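One contact in two related proteins. Structure 1 is possible glutathione S-transferase from Rhodopseudomonas palustris, which probably acts as a glutathione transferase, joining glutathione to electrophilic compounds: PDB 3M8N (chain A, 2.04 Å), residues I72-A77 and L158-I163. Structure 2 is glutathione S-transferase from Pseudomonas protegens: PDB 4IKH (chain B, 2.10 Å), residues I95-A100 and Y181-I186. Both blocks share one frame: the second was fitted to the first on N, CA, C and O of the twelve residues, RMSD 0.41 Å. Numbering follows each deposited sequence.

Structure 1 (3M8N); sequences ILWYLA and LTIADI.
Ile160, on helix 160-169, reaches across to Leu73, Trp74 and Ala77 on helix 69-77. The buried contact joins the last helix of the thioredoxin-like N-terminal domain to the all-helical C-terminal domain. The side chains that meet across it are apolar. CG2 of Ile160 lies 3.9 Å from Leu73 CB and 3.7 Å from Ala77 CB, the small alanine letting the branch come close. Ile160 CD1 goes to the base of Trp74, 4.0 Å from its CB; chi1 of 44° sets CG1 between backbone N and carbonyl carbon, aiming the chain there. Leu73 CD2 meets Ile163 CG2 at 4.3 Å, crossing obliquely. The indole of Trp74 leads away, to pack against Trp74 and Leu94 of the second subunit. Within 158-163 a capping box offers short side chains as acceptors to N-H groups that lack a preceding turn: Asp162 OD2 accepts from Thr159 N (3.1 Å, 162°), Thr159 OG1 from Ala161 N (3.3 Å, long and weak). Leu158 rests its CD1 on Asp162 CB at 3.8 Å.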
loop_
_atom_site.group_PDB
_atom_site.type_symbol
_atom_site.label_atom_id
_atom_site.label_comp_id
_atom_site.label_asym_id
_atom_site.label_seq_id
_atom_site.Cartn_x
_atom_site.Cartn_y
_atom_site.Cartn_z
ATOM N N ILE A 72 -6.463 5.739 -5.078
ATOM C CA ILE A 72 -7.764 6.227 -5.491
ATOM C C ILE A 72 -8.588 6.549 -4.254
ATOM O O ILE A 72 -9.132 7.617 -4.165
ATOM C CB ILE A 72 -8.474 5.253 -6.501
ATOM C CG1 ILE A 72 -7.679 5.125 -7.791
ATOM C CG2 ILE A 72 -9.918 5.636 -6.772
ATOM C CD1 ILE A 72 -7.961 3.804 -8.686
ATOM N N LEU A 73 -8.613 5.677 -3.261
ATOM C CA LEU A 73 -9.413 5.878 -2.083
ATOM C C LEU A 73 -8.982 7.125 -1.397
ATOM O O LEU A 73 -9.823 7.901 -1.060
ATOM C CB LEU A 73 -9.366 4.677 -1.086
ATOM C CG LEU A 73 -10.059 3.331 -1.450
ATOM C CD1 LEU A 73 -9.970 2.303 -0.328
ATOM C CD2 LEU A 73 -11.440 3.539 -1.798
ATOM N N TRP A 74 -7.680 7.296 -1.187
ATOM C CA TRP A 74 -7.165 8.487 -0.553
ATOM C C TRP A 74 -7.579 9.783 -1.281
ATOM O O TRP A 74 -7.992 10.744 -0.640
ATOM C CB TRP A 74 -5.651 8.398 -0.417
ATOM C CG TRP A 74 -5.087 9.592 0.286
ATOM C CD1 TRP A 74 -4.830 9.713 1.626
ATOM C CD2 TRP A 74 -4.718 10.846 -0.303
ATOM N NE1 TRP A 74 -4.325 10.935 1.901
ATOM C CE2 TRP A 74 -4.233 11.663 0.740
ATOM C CE3 TRP A 74 -4.695 11.345 -1.635
ATOM C CZ2 TRP A 74 -3.762 13.026 0.504
ATOM C CZ3 TRP A 74 -4.234 12.682 -1.880
ATOM C CH2 TRP A 74 -3.785 13.509 -0.795
ATOM N N TYR A 75 -7.442 9.771 -2.596
ATOM C CA TYR A 75 -7.766 10.866 -3.419
ATOM C C TYR A 75 -9.228 11.286 -3.252
ATOM O O TYR A 75 -9.558 12.446 -3.206
ATOM C CB TYR A 75 -7.474 10.543 -4.883
ATOM C CG TYR A 75 -7.799 11.726 -5.801
ATOM C CD1 TYR A 75 -7.015 12.898 -5.803
ATOM C CD2 TYR A 75 -8.913 11.721 -6.602
ATOM C CE1 TYR A 75 -7.310 13.985 -6.627
ATOM C CE2 TYR A 75 -9.220 12.838 -7.392
ATOM C CZ TYR A 75 -8.392 13.936 -7.411
ATOM O OH TYR A 75 -8.678 15.008 -8.173
ATOM N N LEU A 76 -10.107 10.314 -3.220
ATOM C CA LEU A 76 -11.518 10.579 -3.184
ATOM C C LEU A 76 -11.935 11.109 -1.807
ATOM O O LEU A 76 -12.898 11.838 -1.708
ATOM C CB LEU A 76 -12.309 9.329 -3.560
ATOM C CG LEU A 76 -12.207 8.757 -4.936
ATOM C CD1 LEU A 76 -12.802 7.338 -4.899
ATOM C CD2 LEU A 76 -12.965 9.653 -5.913
ATOM N N ALA A 77 -11.177 10.791 -0.775
ATOM C CA ALA A 77 -11.558 11.043 0.578
ATOM C C ALA A 77 -11.046 12.277 1.198
ATOM O O ALA A 77 -11.478 12.593 2.252
ATOM C CB ALA A 77 -11.164 9.876 1.460
ATOM N N LEU A 158 -15.203 5.477 11.023
ATOM C CA LEU A 158 -15.105 4.935 9.672
ATOM C C LEU A 158 -14.217 5.851 8.785
ATOM O O LEU A 158 -14.463 7.065 8.681
ATOM C CB LEU A 158 -16.469 4.762 9.045
ATOM C CG LEU A 158 -16.481 4.064 7.700
ATOM C CD1 LEU A 158 -16.346 2.651 7.906
ATOM C CD2 LEU A 158 -17.756 4.231 7.031
ATOM N N THR A 159 -13.181 5.259 8.184
ATOM C CA THR A 159 -12.250 5.955 7.326
ATOM C C THR A 159 -12.053 5.040 6.110
ATOM O O THR A 159 -12.653 3.949 6.036
ATOM C CB THR A 159 -10.915 6.323 7.997
ATOM O OG1 THR A 159 -10.100 5.192 8.157
ATOM C CG2 THR A 159 -11.085 6.911 9.321
ATOM N N ILE A 160 -11.256 5.495 5.149
ATOM C CA ILE A 160 -10.906 4.688 3.983
ATOM C C ILE A 160 -10.084 3.447 4.318
ATOM O O ILE A 160 -10.073 2.515 3.559
ATOM C CB ILE A 160 -10.182 5.523 2.817
ATOM C CG1 ILE A 160 -9.131 6.433 3.408
ATOM C CG2 ILE A 160 -11.164 6.235 1.996
ATOM C CD1 ILE A 160 -8.077 6.854 2.397
ATOM N N ALA A 161 -9.399 3.431 5.447
ATOM C CA ALA A 161 -8.724 2.225 5.926
ATOM C C ALA A 161 -9.656 1.058 6.116
ATOM O O ALA A 161 -9.263 -0.039 5.801
ATOM C CB ALA A 161 -7.999 2.452 7.204
ATOM N N ASP A 162 -10.879 1.297 6.658
ATOM C CA ASP A 162 -11.913 0.255 6.876
ATOM C C ASP A 162 -12.413 -0.259 5.553
ATOM O O ASP A 162 -12.528 -1.455 5.352
ATOM C CB ASP A 162 -13.071 0.827 7.672
ATOM C CG ASP A 162 -12.666 1.267 9.026
ATOM O OD1 ASP A 162 -12.378 0.440 9.880
ATOM O OD2 ASP A 162 -12.602 2.462 9.260
ATOM N N ILE A 163 -12.694 0.662 4.648
ATOM C CA ILE A 163 -13.121 0.342 3.293
ATOM C C ILE A 163 -12.060 -0.454 2.578
ATOM O O ILE A 163 -12.388 -1.381 1.872
ATOM C CB ILE A 163 -13.453 1.637 2.484
ATOM C CG1 ILE A 163 -14.572 2.410 3.177
ATOM C CG2 ILE A 163 -13.784 1.351 1.032
ATOM C CD1 ILE A 163 -14.643 3.752 2.702
#

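Structure 2 (4IKH); sequences ILIYLA and YTIADI.
Ile183 meets Leu96, Ile97 and Ala100 through the two arms of its branched side chain; the side chains that meet are apolar. Its CG2 lies 4.3 Å from Leu96 CB and 4.2 Å from Ala100 CB, where a methyl-sized side chain lets the branch approach. CD1 of Ile183 goes to Ile97, 4.1 Å from its CG1; chi1 of 53° holds CG1 of Ile183 between backbone N and carbonyl carbon, directed at this neighbour. Leu96 CD2 meets Ile186 CG2 at 4.1 Å, one side chain slanting across the other. Ile97, a compact branched residue, also packs on Met122 of the second subunit. Within 181-186 a capping box supplies the helix start, where N-H groups lack a preceding turn, with acceptors on short side chains: Asp185 OD2 accepts from Thr182 N (2.8 Å, 178°), Thr182 OG1 from Ala184 N (3.3 Å, long). Tyr181 rests its CD1 on Asp185 CB at 3.9 Å, while its OH comes within 3.4 Å of Ile186 CG1 and its ring forms a cation-pi contact with Arg223.

How the two compare
Both structures join the same two helices through an isoleucine, Ile160(A) or Ile183(B), that touches the same three positions; Leu73(A), Ile160(A), Ile163(A) and their counterparts keep their places. The bond from Thr159(A) N to Asp162(A) OD2 recurs between Thr182(B) and Asp185(B). The main exchange is Trp74(A) against Ile97(B). Their CB atoms coincide, CG of Trp74(A) falls near CG2 of Ile97(B), 1.0 Å apart, and both side chains still touch the isoleucine. Most of the indole, from CD1 and NE1 to CH2, has no counterpart in Ile97(B), whose short aliphatic arm, CG1 and CD1, takes a different direction. Before the capping box, Tyr181(B) follows Leu158(A) through CG, CD1 and CD2, but its CZ and OH extend further: OH touches Ile186(B) CG1 at 3.4 Å in structure 2 alone, whereas Leu158(A) CD1 stays 5.1 Å from Ile163(A) CG1. The carbonyl O atoms of Ala77(A) and Ala100(B) stand 1.5 Å apart after superposition: the peptide there is turned differently, although comparable CA atoms coincide.

Structure 2 (4IKH)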
loop_
_atom_site.group_PDB
_atom_site.type_symbol
_atom_site.label_atom_id
_atom_site.label_comp_id
_atom_site.label_asym_id
_atom_site.label_seq_id
_atom_site.Cartn_x
_atom_site.Cartn_y
_atom_site.Cartn_z
ATOM N N ILE B 95 -6.600 5.816 -5.190
ATOM C CA ILE B 95 -7.943 6.311 -5.497
ATOM C C ILE B 95 -8.723 6.635 -4.212
ATOM O O ILE B 95 -9.424 7.646 -4.146
ATOM C CB ILE B 95 -8.726 5.294 -6.370
ATOM C CG1 ILE B 95 -8.067 5.169 -7.748
ATOM C CG2 ILE B 95 -10.194 5.705 -6.516
ATOM C CD1 ILE B 95 -8.532 3.979 -8.562
ATOM N N LEU B 96 -8.589 5.783 -3.192
ATOM C CA LEU B 96 -9.232 6.029 -1.894
ATOM C C LEU B 96 -8.783 7.362 -1.304
ATOM O O LEU B 96 -9.606 8.164 -0.876
ATOM C CB LEU B 96 -8.912 4.901 -0.909
ATOM C CG LEU B 96 -9.654 3.588 -1.144
ATOM C CD1 LEU B 96 -9.321 2.550 -0.080
ATOM C CD2 LEU B 96 -11.153 3.847 -1.186
ATOM N N ILE B 97 -7.472 7.599 -1.298
ATOM C CA ILE B 97 -6.925 8.833 -0.748
ATOM C C ILE B 97 -7.385 10.028 -1.574
ATOM O O ILE B 97 -7.750 11.072 -1.030
ATOM C CB ILE B 97 -5.383 8.812 -0.719
ATOM C CG1 ILE B 97 -4.873 7.852 0.354
ATOM C CG2 ILE B 97 -4.831 10.214 -0.449
ATOM C CD1 ILE B 97 -3.337 7.759 0.397
ATOM N N TYR B 98 -7.379 9.864 -2.892
ATOM C CA TYR B 98 -7.836 10.920 -3.786
ATOM C C TYR B 98 -9.276 11.296 -3.486
ATOM O O TYR B 98 -9.576 12.460 -3.222
ATOM C CB TYR B 98 -7.711 10.489 -5.252
ATOM C CG TYR B 98 -8.376 11.454 -6.205
ATOM C CD1 TYR B 98 -7.889 12.744 -6.370
ATOM C CD2 TYR B 98 -9.496 11.077 -6.937
ATOM C CE1 TYR B 98 -8.500 13.638 -7.241
ATOM C CE2 TYR B 98 -10.117 11.963 -7.807
ATOM C CZ TYR B 98 -9.612 13.238 -7.954
ATOM O OH TYR B 98 -10.218 14.119 -8.818
ATOM N N LEU B 99 -10.165 10.307 -3.522
ATOM C CA LEU B 99 -11.589 10.552 -3.295
ATOM C C LEU B 99 -11.856 11.078 -1.883
ATOM O O LEU B 99 -12.813 11.818 -1.663
ATOM C CB LEU B 99 -12.397 9.285 -3.558
ATOM C CG LEU B 99 -12.372 8.705 -4.974
ATOM C CD1 LEU B 99 -13.061 7.359 -4.963
ATOM C CD2 LEU B 99 -13.042 9.639 -5.973
ATOM N N ALA B 100 -10.999 10.717 -0.931
ATOM C CA ALA B 100 -11.127 11.227 0.435
ATOM C C ALA B 100 -10.848 12.723 0.485
ATOM O O ALA B 100 -11.615 13.487 1.083
ATOM C CB ALA B 100 -10.193 10.487 1.378
ATOM N N TYR B 181 -15.276 5.666 11.340
ATOM C CA TYR B 181 -15.202 4.814 10.152
ATOM C C TYR B 181 -14.351 5.507 9.078
ATOM O O TYR B 181 -14.648 6.639 8.701
ATOM C CB TYR B 181 -16.624 4.615 9.647
ATOM C CG TYR B 181 -16.825 3.879 8.337
ATOM C CD1 TYR B 181 -16.524 2.528 8.212
ATOM C CD2 TYR B 181 -17.403 4.524 7.248
ATOM C CE1 TYR B 181 -16.753 1.846 7.015
ATOM C CE2 TYR B 181 -17.636 3.857 6.056
ATOM C CZ TYR B 181 -17.314 2.523 5.946
ATOM O OH TYR B 181 -17.566 1.864 4.763
ATOM N N THR B 182 -13.300 4.853 8.579
ATOM C CA THR B 182 -12.395 5.544 7.639
ATOM C C THR B 182 -12.084 4.751 6.367
ATOM O O THR B 182 -12.544 3.618 6.205
ATOM C CB THR B 182 -11.049 5.933 8.305
ATOM O OG1 THR B 182 -10.310 4.746 8.631
ATOM C CG2 THR B 182 -11.262 6.764 9.568
ATOM N N ILE B 183 -11.296 5.338 5.467
ATOM C CA ILE B 183 -10.855 4.606 4.272
ATOM C C ILE B 183 -10.095 3.327 4.618
ATOM O O ILE B 183 -10.053 2.396 3.823
ATOM C CB ILE B 183 -10.003 5.475 3.277
ATOM C CG1 ILE B 183 -8.821 6.166 3.972
ATOM C CG2 ILE B 183 -10.880 6.491 2.560
ATOM C CD1 ILE B 183 -7.839 6.838 2.955
ATOM N N ALA B 184 -9.502 3.270 5.807
ATOM C CA ALA B 184 -8.820 2.048 6.246
ATOM C C ALA B 184 -9.780 0.858 6.322
ATOM O O ALA B 184 -9.417 -0.268 5.944
ATOM C CB ALA B 184 -8.128 2.268 7.584
ATOM N N ASP B 185 -10.997 1.091 6.824
ATOM C CA ASP B 185 -11.987 0.019 6.892
ATOM C C ASP B 185 -12.422 -0.379 5.494
ATOM O O ASP B 185 -12.534 -1.563 5.176
ATOM C CB ASP B 185 -13.197 0.466 7.719
ATOM C CG ASP B 185 -12.794 0.945 9.083
ATOM O OD1 ASP B 185 -12.346 0.096 9.884
ATOM O OD2 ASP B 185 -12.877 2.163 9.344
ATOM N N ILE B 186 -12.645 0.626 4.654
ATOM C CA ILE B 186 -13.109 0.409 3.291
ATOM C C ILE B 186 -12.096 -0.402 2.480
ATOM O O ILE B 186 -12.471 -1.199 1.621
ATOM C CB ILE B 186 -13.403 1.759 2.609
ATOM C CG1 ILE B 186 -14.550 2.461 3.336
ATOM C CG2 ILE B 186 -13.737 1.580 1.138
ATOM C CD1 ILE B 186 -14.918 3.808 2.747
#